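Local coordinates for LbaCas13a H328A (C2c2) (Lachnospiraceae bacterium NK4A179, PDB 5WLH), which binds pre-crRNA and, guided by the crRNA it carries, targets and cleaves RNA as a CRISPR-Cas13a nuclease, at residues F341-P345 with L370-N375; L305-F310 with I408-V412; Y311-K317 with R334-R339. All blocks are in the same frame, centred on the assembly; numbering follows the deposited sequence.

Overall arrangement
Contacts 1 to 3 lie together on one side of the chain's centre, in a helical region that is probably the Helical-1 domain of Cas13a. Contact 2 is the outer closure, bringing helix 292-311 against helix 398-417, and both other contacts are nested in the loop it closes. Within that loop contact 3 comes before contact 1; it ties the turn after helix 292-311 to the end of helix 327-335, and contact 1 follows on helix 357-388. The centres of contacts 1 and 2 are about 14 Å apart, those of 2 and 3 about 12 Å. Asn375 joins contacts 1 and 2 through Tyr309 and Glu409. Helices 357-388 and 398-417 both pack against protein here and send Arg372, Glu409 and Tyr410 to the RNA.

Contact 1 of 3, residues F341-P345 with L370-N375; sequences FIKLP and LYRNQN. With nucleotides of chain B.
Phe341 and Tyr371 make a reciprocal exchange: each segment supplies one aromatic ring and one aliphatic carbon to lie over the ring of the other. Gln374 CG stands 3.5 Å from the centroid of the Phe341 ring, a CH-pi contact shifted toward the CZ rim, and Ile342 CD1 approaches the Tyr371 centroid to 3.8 Å, only 14° off the normal. The two rings also meet each other obliquely through Phe341 CD2 and Tyr371 CD1. Phe341 reaches this position because its CG is swung anti to the backbone N (chi1 -172°), while the first torsion of Gln374 sets CG over the ring and the bend at chi2 then carries the amide aside, its plane steeply inclined to the ring. No hydrogen bond links the segments. The example illustrates how an irregular linker can be fastened to a helix largely by carbon packing: 341-345, in the loop between helix 327-335 and helix 357-388, folds back along the latter, where Pro345 O also accepts a hydrogen bond from Arg363 NH2. Further along, Ile342 CG2 comes within 3.5 Å of the carbonyl O of Leu370. Leu370 CD1 packs against the carbonyl O of Lys343 and touches Pro345 CD at 4.0 Å. Phe341 is closed in by Thr429 and Leu432 of helix 429-458, and the Tyr371 hydroxyl bonds to the carbonyl O of Lys426. Turned away from the linker, Arg372 reaches the bound RNA. Its extended chain puts NE 2.9 Å from O6 and NH2 3.0 Å from N7 of G19 of chain B, the second bond almost straight at 178°, thereby reading the Hoogsteen edge of the guanine, while N6 of A20 of chain B lies over one face of the guanidinium. A salt bridge from NH1 to Glu369 further fixes that group's rotation.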
# COMPACT_ATOMS: atom_id res chain seq x y z
N PHE A 341 21.53 -16.41 23.95
CA PHE A 341 22.21 -15.11 23.88
C PHE A 341 22.17 -14.39 25.21
O PHE A 341 23.17 -13.80 25.63
CB PHE A 341 21.55 -14.26 22.78
CG PHE A 341 22.28 -12.96 22.49
CD1 PHE A 341 23.50 -12.98 21.84
CD2 PHE A 341 21.71 -11.74 22.82
CE1 PHE A 341 24.16 -11.80 21.55
CE2 PHE A 341 22.36 -10.55 22.51
CZ PHE A 341 23.59 -10.59 21.87
N ILE A 342 21.02 -14.40 25.88
CA ILE A 342 20.82 -13.88 27.22
C ILE A 342 20.05 -14.92 28.02
O ILE A 342 19.36 -15.79 27.47
CB ILE A 342 20.05 -12.55 27.25
CG1 ILE A 342 18.72 -12.69 26.50
CG2 ILE A 342 20.88 -11.42 26.67
CD1 ILE A 342 17.80 -11.51 26.74
N LYS A 343 20.16 -14.83 29.34
CA LYS A 343 19.35 -15.64 30.23
C LYS A 343 18.03 -14.90 30.47
O LYS A 343 18.01 -13.77 30.97
CB LYS A 343 20.10 -15.93 31.54
CG LYS A 343 20.48 -14.70 32.38
CD LYS A 343 19.43 -14.40 33.45
CE LYS A 343 19.44 -12.94 33.85
NZ LYS A 343 18.11 -12.53 34.36
N LEU A 344 16.94 -15.52 30.08
CA LEU A 344 15.67 -14.84 30.32
C LEU A 344 15.26 -14.97 31.78
O LEU A 344 15.42 -16.04 32.37
CB LEU A 344 14.59 -15.42 29.42
CG LEU A 344 14.79 -15.13 27.93
CD1 LEU A 344 13.69 -15.79 27.14
CD2 LEU A 344 14.82 -13.64 27.70
N PRO A 345 14.76 -13.90 32.40
CA PRO A 345 14.15 -14.04 33.73
C PRO A 345 12.94 -14.96 33.67
O PRO A 345 12.34 -15.17 32.61
CB PRO A 345 13.74 -12.60 34.09
CG PRO A 345 14.46 -11.72 33.10
CD PRO A 345 14.65 -12.54 31.87
N LEU A 370 18.91 -6.47 29.09
CA LEU A 370 19.78 -7.64 28.97
C LEU A 370 20.32 -7.79 27.55
O LEU A 370 21.51 -8.03 27.35
CB LEU A 370 19.03 -8.90 29.37
CG LEU A 370 18.80 -9.09 30.88
CD1 LEU A 370 17.85 -10.24 31.10
CD2 LEU A 370 20.14 -9.34 31.56
N TYR A 371 19.43 -7.71 26.56
CA TYR A 371 19.87 -7.74 25.16
C TYR A 371 20.91 -6.67 24.90
O TYR A 371 21.95 -6.93 24.28
CB TYR A 371 18.70 -7.51 24.23
CG TYR A 371 17.90 -8.71 23.83
CD1 TYR A 371 18.39 -9.62 22.89
CD2 TYR A 371 16.60 -8.89 24.32
CE1 TYR A 371 17.62 -10.69 22.48
CE2 TYR A 371 15.84 -9.96 23.91
CZ TYR A 371 16.34 -10.85 22.99
OH TYR A 371 15.58 -11.92 22.60
N ARG A 372 20.63 -5.44 25.34
CA ARG A 372 21.52 -4.32 25.04
C ARG A 372 22.89 -4.53 25.66
O ARG A 372 23.91 -4.34 25.01
CB ARG A 372 20.92 -3.00 25.52
CG ARG A 372 21.83 -1.78 25.26
CD ARG A 372 21.19 -0.51 25.75
NE ARG A 372 22.06 0.65 25.61
CZ ARG A 372 22.94 1.04 26.52
NH1 ARG A 372 23.09 0.36 27.65
NH2 ARG A 372 23.69 2.12 26.29
N ASN A 373 22.91 -4.92 26.94
CA ASN A 373 24.19 -5.20 27.60
C ASN A 373 24.98 -6.25 26.84
O ASN A 373 26.19 -6.08 26.63
CB ASN A 373 23.94 -5.65 29.04
CG ASN A 373 23.41 -4.54 29.90
OD1 ASN A 373 23.59 -3.37 29.58
ND2 ASN A 373 22.75 -4.90 30.99
N GLN A 374 24.34 -7.35 26.45
CA GLN A 374 25.03 -8.39 25.70
C GLN A 374 25.45 -7.88 24.32
O GLN A 374 26.57 -8.15 23.86
CB GLN A 374 24.15 -9.64 25.59
CG GLN A 374 24.85 -10.82 24.93
CD GLN A 374 26.10 -11.24 25.67
OE1 GLN A 374 26.02 -11.66 26.82
NE2 GLN A 374 27.26 -11.10 25.02
N ASN A 375 24.58 -7.11 23.66
CA ASN A 375 24.95 -6.55 22.36
C ASN A 375 26.21 -5.69 22.46
O ASN A 375 27.12 -5.79 21.63
CB ASN A 375 23.79 -5.75 21.79
CG ASN A 375 23.90 -5.55 20.27
OD1 ASN A 375 24.45 -6.40 19.57
ND2 ASN A 375 23.37 -4.45 19.77
P G B 19 25.92 6.82 26.48
OP1 G B 19 26.14 8.12 27.12
OP2 G B 19 24.98 5.83 27.04
O5' G B 19 25.40 7.19 25.02
C5' G B 19 26.08 8.14 24.21
C4' G B 19 25.56 8.07 22.80
O4' G B 19 25.69 6.70 22.34
C3' G B 19 24.08 8.37 22.65
O3' G B 19 23.85 9.76 22.47
C2' G B 19 23.69 7.57 21.41
O2' G B 19 24.12 8.28 20.26
C1' G B 19 24.58 6.34 21.56
N9 G B 19 23.91 5.21 22.23
C8 G B 19 24.14 4.72 23.50
N7 G B 19 23.42 3.67 23.77
C5 G B 19 22.68 3.45 22.60
C6 G B 19 21.72 2.46 22.28
O6 G B 19 21.31 1.54 22.99
N1 G B 19 21.23 2.62 20.97
C2 G B 19 21.62 3.61 20.10
N2 G B 19 21.06 3.62 18.88
N3 G B 19 22.52 4.53 20.40
C4 G B 19 22.99 4.39 21.65
P A B 20 22.59 10.47 23.15
OP1 A B 20 22.50 11.83 22.57
OP2 A B 20 22.68 10.20 24.60
O5' A B 20 21.34 9.67 22.60
C5' A B 20 20.95 9.79 21.24
C4' A B 20 19.90 8.76 20.90
O4' A B 20 20.47 7.43 21.00
C3' A B 20 18.72 8.70 21.84
O3' A B 20 17.79 9.73 21.61
C2' A B 20 18.18 7.30 21.57
O2' A B 20 17.50 7.25 20.32
C1' A B 20 19.48 6.52 21.45
N9 A B 20 19.91 5.99 22.76
C8 A B 20 20.81 6.53 23.65
N7 A B 20 20.95 5.81 24.74
C5 A B 20 20.09 4.74 24.55
C6 A B 20 19.77 3.63 25.34
N6 A B 20 20.29 3.38 26.54
N1 A B 20 18.87 2.76 24.86
C2 A B 20 18.32 2.99 23.66
N3 A B 20 18.53 4.00 22.83
C4 A B 20 19.44 4.84 23.34

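Contact 2 of 3, residues L305-F310 with I408-V412; sequences LVVLYF and IEYGV. With nucleotides of chain B.
The Tyr309 ring carries Ile408 CG2 almost centrally on one face, 3.4 Å from the centroid and 10° off the normal, a close CH-pi contact. Phe310 is used differently: Val412 CG2 reaches its edge at CZ (3.5 Å), Ile408 CG2 approaches obliquely, and Tyr309 CD1 lies over one face. The two branches of Ile408 divide the work. CG2, anti to the backbone N, serves the rings, whereas CD1 runs on toward the carbonyl O of Leu305 and the CA of Val306. Tyr309 OH passes 3.3 Å from Glu409 CB and bonds to Asn375 OD1 on helix 357-388, which satisfies this buried hydroxyl. On the RNA side, the extended Glu409 chain points its carboxylate at the Watson-Crick edge of A16 of chain B: OE1 accepts a hydrogen bond from N6 (2.7 Å), and OE2 stands only 2.6 Å from N1, a spacing of two acceptors that hints at a proton between them. Tyr410, on a different side of the helix, gives its OH to OP2 of C10 of chain B (2.6 Å). The short helical segments cross at -59° with axes 11.7 Å apart, and Ile408 enters as a knob into the hole formed by Leu305, Val306, Tyr309 and Phe310, the side-chain interlocking of a helical bundle, here backing an RNA-binding surface.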
# COMPACT_ATOMS: atom_id res chain seq x y z
N LEU A 305 32.64 -12.32 9.99
CA LEU A 305 32.34 -11.22 10.90
C LEU A 305 31.11 -11.54 11.74
O LEU A 305 31.08 -11.24 12.94
CB LEU A 305 32.13 -9.92 10.14
CG LEU A 305 33.39 -9.31 9.55
CD1 LEU A 305 33.04 -8.10 8.70
CD2 LEU A 305 34.35 -8.91 10.64
N VAL A 306 30.08 -12.13 11.13
CA VAL A 306 28.89 -12.51 11.89
C VAL A 306 29.24 -13.58 12.92
O VAL A 306 28.82 -13.52 14.08
CB VAL A 306 27.78 -12.99 10.95
CG1 VAL A 306 26.58 -13.51 11.76
CG2 VAL A 306 27.36 -11.88 10.00
N VAL A 307 30.01 -14.58 12.49
CA VAL A 307 30.38 -15.64 13.43
C VAL A 307 31.19 -15.05 14.59
O VAL A 307 30.94 -15.36 15.76
CB VAL A 307 31.16 -16.75 12.70
CG1 VAL A 307 31.80 -17.71 13.73
CG2 VAL A 307 30.22 -17.50 11.73
N LEU A 308 32.15 -14.17 14.27
CA LEU A 308 32.94 -13.52 15.31
C LEU A 308 32.06 -12.76 16.29
O LEU A 308 32.24 -12.84 17.51
CB LEU A 308 33.96 -12.57 14.68
CG LEU A 308 34.57 -11.57 15.66
CD1 LEU A 308 35.50 -12.28 16.63
CD2 LEU A 308 35.29 -10.43 14.93
N TYR A 309 31.09 -12.00 15.76
CA TYR A 309 30.29 -11.14 16.61
C TYR A 309 29.53 -11.94 17.66
O TYR A 309 29.50 -11.56 18.84
CB TYR A 309 29.31 -10.34 15.74
CG TYR A 309 28.65 -9.18 16.45
CD1 TYR A 309 27.52 -9.37 17.23
CD2 TYR A 309 29.16 -7.90 16.32
CE1 TYR A 309 26.90 -8.30 17.86
CE2 TYR A 309 28.56 -6.82 16.96
CZ TYR A 309 27.44 -7.04 17.73
OH TYR A 309 26.85 -5.96 18.34
N PHE A 310 28.93 -13.05 17.25
CA PHE A 310 28.03 -13.78 18.13
C PHE A 310 28.69 -14.96 18.83
O PHE A 310 28.18 -15.40 19.86
CB PHE A 310 26.83 -14.30 17.34
CG PHE A 310 25.90 -13.21 16.92
CD1 PHE A 310 25.02 -12.64 17.83
CD2 PHE A 310 25.93 -12.72 15.62
CE1 PHE A 310 24.16 -11.61 17.45
CE2 PHE A 310 25.08 -11.69 15.24
CZ PHE A 310 24.19 -11.14 16.15
N ILE A 408 25.85 -5.03 12.16
CA ILE A 408 25.45 -6.15 13.00
C ILE A 408 24.86 -5.64 14.30
O ILE A 408 23.81 -6.10 14.76
CB ILE A 408 26.65 -7.08 13.27
CG1 ILE A 408 27.12 -7.75 11.98
CG2 ILE A 408 26.24 -8.16 14.26
CD1 ILE A 408 28.47 -8.49 12.13
N GLU A 409 25.57 -4.71 14.95
CA GLU A 409 25.10 -4.16 16.21
C GLU A 409 23.73 -3.53 16.04
O GLU A 409 22.84 -3.71 16.88
CB GLU A 409 26.09 -3.13 16.74
CG GLU A 409 25.62 -2.45 18.01
CD GLU A 409 26.56 -1.37 18.49
OE1 GLU A 409 26.89 -0.46 17.70
OE2 GLU A 409 26.97 -1.45 19.67
N TYR A 410 23.58 -2.77 14.96
CA TYR A 410 22.31 -2.14 14.63
C TYR A 410 21.23 -3.18 14.41
O TYR A 410 20.07 -2.99 14.82
CB TYR A 410 22.52 -1.28 13.39
CG TYR A 410 21.29 -0.69 12.77
CD1 TYR A 410 20.66 0.39 13.36
CD2 TYR A 410 20.77 -1.20 11.58
CE1 TYR A 410 19.53 0.95 12.77
CE2 TYR A 410 19.65 -0.64 11.00
CZ TYR A 410 19.04 0.43 11.59
OH TYR A 410 17.91 1.01 11.04
N GLY A 411 21.59 -4.30 13.79
CA GLY A 411 20.62 -5.32 13.48
C GLY A 411 20.12 -6.01 14.73
O GLY A 411 18.94 -6.35 14.83
N VAL A 412 21.01 -6.21 15.70
CA VAL A 412 20.56 -6.77 16.97
C VAL A 412 19.60 -5.80 17.64
O VAL A 412 18.56 -6.22 18.18
CB VAL A 412 21.76 -7.09 17.88
CG1 VAL A 412 21.25 -7.50 19.28
CG2 VAL A 412 22.57 -8.21 17.28
P A B 16 32.31 7.19 21.66
OP1 A B 16 32.89 8.35 22.39
OP2 A B 16 32.75 6.88 20.27
O5' A B 16 32.58 5.89 22.52
C5' A B 16 32.36 5.86 23.93
C4' A B 16 32.55 4.47 24.49
O4' A B 16 31.63 3.58 23.82
C3' A B 16 33.93 3.87 24.27
O3' A B 16 34.18 2.89 25.27
C2' A B 16 33.78 3.15 22.94
O2' A B 16 34.67 2.07 22.78
C1' A B 16 32.34 2.65 23.02
N9 A B 16 31.65 2.61 21.73
C8 A B 16 31.82 3.41 20.62
N7 A B 16 30.97 3.12 19.66
C5 A B 16 30.21 2.09 20.18
C6 A B 16 29.14 1.34 19.67
N6 A B 16 28.64 1.52 18.44
N1 A B 16 28.61 0.39 20.47
C2 A B 16 29.11 0.20 21.71
N3 A B 16 30.11 0.85 22.31
C4 A B 16 30.61 1.78 21.47
P C B 10 17.07 -1.05 7.91
OP1 C B 10 18.17 -2.06 7.80
OP2 C B 10 16.68 -0.38 9.18
O5' C B 10 17.41 0.19 6.97
C5' C B 10 17.68 0.03 5.58
C4' C B 10 17.48 1.34 4.86
O4' C B 10 16.12 1.80 5.07
C3' C B 10 18.33 2.51 5.35
O3' C B 10 19.62 2.50 4.77
C2' C B 10 17.49 3.72 4.93
O2' C B 10 17.58 3.93 3.53
C1' C B 10 16.09 3.20 5.21
N1 C B 10 15.62 3.53 6.58
C2 C B 10 15.14 4.82 6.78
O2 C B 10 15.14 5.64 5.83
N3 C B 10 14.68 5.15 8.01
C4 C B 10 14.71 4.25 8.99
N4 C B 10 14.24 4.61 10.19
C5 C B 10 15.20 2.91 8.81
C6 C B 10 15.65 2.59 7.59
P A B 18 29.35 1.54 28.97
OP1 A B 18 28.16 1.34 29.84
OP2 A B 18 30.32 0.43 28.78
O5' A B 18 28.85 1.96 27.51
C5' A B 18 28.03 3.11 27.33
C4' A B 18 28.43 3.89 26.10
O4' A B 18 28.70 2.97 25.01
C3' A B 18 27.38 4.84 25.54
O3' A B 18 27.33 6.09 26.21
C2' A B 18 27.78 4.95 24.08
O2' A B 18 28.88 5.83 23.92
C1' A B 18 28.25 3.53 23.79
N9 A B 18 27.17 2.67 23.26
C8 A B 18 26.50 1.66 23.91
N7 A B 18 25.61 1.05 23.17
C5 A B 18 25.69 1.71 21.95
C6 A B 18 25.00 1.56 20.73
N6 A B 18 24.05 0.66 20.50
N1 A B 18 25.34 2.38 19.71
C2 A B 18 26.30 3.29 19.92
N3 A B 18 27.01 3.53 21.01
C4 A B 18 26.65 2.70 22.00

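Contact 3 of 3, residues Y311-K317 with R334-R339; sequences YGSDDSK and RRVDNR. With nucleotides of chain B.
The helix-loop-helix connection between helix 292-311 and helix 327-335 is closed by the Asp315-Arg334 salt bridge and by arginines packed on Tyr311, with an Asx turn in each segment. Tyr311 ends the first helix, Gly312 leaves it with positive phi, and a type I beta turn from Gly312 to Asp315 brings the aspartate round to meet Arg334 at the end of the second. Arg334 grips the carboxylate end-on: NH1 reaches Asp315 OD1 at 2.7 Å and NH2 reaches OD2 at 2.9 Å, both bonds nearly straight and close to the guanidinium plane, although the carboxylate is tilted 41° against that plane. OD2 is held a second time, by the backbone N of Lys317 from the other face of the carboxylate, which makes the first Asx turn. NH2 also pairs with Asp330. With its chain bent at chi2 (-72°), Arg334 slides over Tyr311, Arg334 NH1 above the Tyr311 ring and Arg334 CZ 4.4 Å from its centroid, a cation-pi contact. Two arginines use this ring differently: Arg334 lies over a face, while the Arg339 guanidinium stands at the edge, turned 78° to the ring, with Tyr311 CD1 over its own face. The Tyr311 hydroxyl bonds to Ser433 of helix 429-458. Asp337 forms the second Asx turn by accepting from the backbone N of Arg339, and a weak salt bridge draws the Arg339 head toward it. On the far side, Arg335 turns a guanidinium face to the base of A3 of chain B, NH1 lying 2.8 Å from N7. One water accepts from Arg339 NH1 at 2.8 Å and donates to the Tyr311 carbonyl O at 2.7 Å.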
# COMPACT_ATOMS: atom_id res chain seq x y z
N TYR A 311 29.78 -15.49 18.29
CA TYR A 311 30.37 -16.70 18.84
C TYR A 311 31.80 -16.52 19.29
O TYR A 311 32.38 -17.45 19.86
CB TYR A 311 30.27 -17.85 17.83
CG TYR A 311 28.84 -18.11 17.43
CD1 TYR A 311 28.00 -18.88 18.23
CD2 TYR A 311 28.31 -17.54 16.27
CE1 TYR A 311 26.66 -19.09 17.86
CE2 TYR A 311 26.99 -17.75 15.90
CZ TYR A 311 26.17 -18.52 16.70
OH TYR A 311 24.86 -18.71 16.31
N GLY A 312 32.39 -15.35 19.07
CA GLY A 312 33.70 -15.06 19.61
C GLY A 312 34.81 -15.57 18.71
O GLY A 312 34.63 -16.43 17.85
N SER A 313 36.00 -15.00 18.93
CA SER A 313 37.15 -15.25 18.07
C SER A 313 37.67 -16.68 18.14
O SER A 313 38.47 -17.06 17.29
CB SER A 313 38.27 -14.28 18.44
OG SER A 313 38.73 -14.54 19.75
N ASP A 314 37.24 -17.47 19.12
CA ASP A 314 37.69 -18.85 19.23
C ASP A 314 36.72 -19.84 18.60
O ASP A 314 36.88 -21.05 18.77
CB ASP A 314 37.92 -19.21 20.70
CG ASP A 314 39.27 -18.74 21.20
OD1 ASP A 314 40.29 -19.09 20.57
OD2 ASP A 314 39.30 -18.03 22.23
N ASP A 315 35.71 -19.36 17.88
CA ASP A 315 34.82 -20.27 17.18
C ASP A 315 35.60 -21.08 16.15
O ASP A 315 36.50 -20.55 15.49
CB ASP A 315 33.68 -19.50 16.49
CG ASP A 315 32.70 -20.43 15.83
OD1 ASP A 315 31.74 -20.86 16.51
OD2 ASP A 315 32.89 -20.74 14.64
N SER A 316 35.25 -22.36 16.02
CA SER A 316 36.02 -23.26 15.17
C SER A 316 36.05 -22.82 13.72
O SER A 316 37.00 -23.14 13.00
CB SER A 316 35.47 -24.69 15.28
OG SER A 316 34.15 -24.77 14.79
N LYS A 317 35.05 -22.05 13.27
CA LYS A 317 35.04 -21.58 11.89
C LYS A 317 35.95 -20.39 11.67
O LYS A 317 36.12 -19.97 10.52
CB LYS A 317 33.61 -21.22 11.46
CG LYS A 317 32.79 -22.42 11.01
CD LYS A 317 33.48 -23.14 9.86
CE LYS A 317 32.65 -24.29 9.34
NZ LYS A 317 32.50 -25.37 10.35
N ARG A 334 24.14 -22.85 12.73
CA ARG A 334 23.82 -22.01 13.88
C ARG A 334 22.33 -22.01 14.18
O ARG A 334 21.94 -21.81 15.33
CB ARG A 334 24.31 -20.58 13.66
CG ARG A 334 25.69 -20.46 13.04
CD ARG A 334 26.79 -20.85 14.01
NE ARG A 334 28.09 -20.88 13.34
CZ ARG A 334 29.25 -20.94 13.97
NH1 ARG A 334 29.30 -20.98 15.30
NH2 ARG A 334 30.38 -20.96 13.27
N ARG A 335 21.49 -22.25 13.16
CA ARG A 335 20.05 -22.28 13.38
C ARG A 335 19.66 -23.35 14.39
O ARG A 335 18.87 -23.10 15.31
CB ARG A 335 19.32 -22.51 12.05
CG ARG A 335 17.79 -22.52 12.16
CD ARG A 335 17.11 -23.15 10.94
NE ARG A 335 15.79 -23.68 11.27
CZ ARG A 335 15.41 -24.95 11.08
NH1 ARG A 335 14.19 -25.34 11.42
NH2 ARG A 335 16.26 -25.83 10.56
N VAL A 336 20.23 -24.56 14.25
CA VAL A 336 19.92 -25.64 15.19
C VAL A 336 20.78 -25.58 16.44
O VAL A 336 20.72 -26.49 17.27
CB VAL A 336 20.08 -27.02 14.53
CG1 VAL A 336 18.86 -27.35 13.68
CG2 VAL A 336 21.36 -27.09 13.70
N ASP A 337 21.59 -24.53 16.60
CA ASP A 337 22.36 -24.35 17.82
C ASP A 337 21.46 -23.87 18.96
O ASP A 337 20.56 -23.05 18.76
CB ASP A 337 23.50 -23.35 17.58
CG ASP A 337 24.40 -23.19 18.79
OD1 ASP A 337 24.22 -23.93 19.78
OD2 ASP A 337 25.29 -22.31 18.74
N ASN A 338 21.72 -24.38 20.16
CA ASN A 338 20.86 -24.13 21.31
C ASN A 338 21.42 -23.09 22.26
O ASN A 338 20.80 -22.83 23.30
CB ASN A 338 20.61 -25.43 22.07
CG ASN A 338 19.25 -26.00 21.77
OD1 ASN A 338 18.25 -25.29 21.82
ND2 ASN A 338 19.20 -27.30 21.46
N ARG A 339 22.56 -22.49 21.94
CA ARG A 339 23.16 -21.48 22.80
C ARG A 339 22.18 -20.33 23.05
O ARG A 339 21.45 -19.90 22.16
CB ARG A 339 24.43 -20.94 22.13
CG ARG A 339 25.36 -20.21 23.06
CD ARG A 339 26.72 -20.06 22.43
NE ARG A 339 27.00 -21.08 21.43
CZ ARG A 339 28.21 -21.28 20.90
NH1 ARG A 339 29.22 -20.52 21.29
NH2 ARG A 339 28.40 -22.23 19.99
P A B 3 18.03 -20.84 6.49
OP1 A B 3 17.87 -19.58 7.27
OP2 A B 3 18.87 -21.95 7.01
O5' A B 3 16.63 -21.51 6.19
C5' A B 3 15.54 -21.28 7.04
C4' A B 3 14.31 -20.99 6.25
O4' A B 3 13.58 -22.23 6.07
C3' A B 3 13.34 -20.07 6.97
O3' A B 3 13.60 -18.70 6.68
C2' A B 3 11.98 -20.56 6.53
O2' A B 3 11.71 -20.11 5.21
C1' A B 3 12.25 -22.07 6.45
N9 A B 3 12.10 -22.74 7.76
C8 A B 3 13.09 -23.42 8.45
N7 A B 3 12.68 -23.95 9.58
C5 A B 3 11.33 -23.59 9.63
C6 A B 3 10.32 -23.86 10.56
N6 A B 3 10.54 -24.55 11.68
N1 A B 3 9.07 -23.39 10.32
C2 A B 3 8.87 -22.69 9.19
N3 A B 3 9.75 -22.38 8.24
C4 A B 3 10.97 -22.86 8.51
O HOH W 1 31.91 -19.98 20.80
O HOH W 2 31.60 -21.66 18.95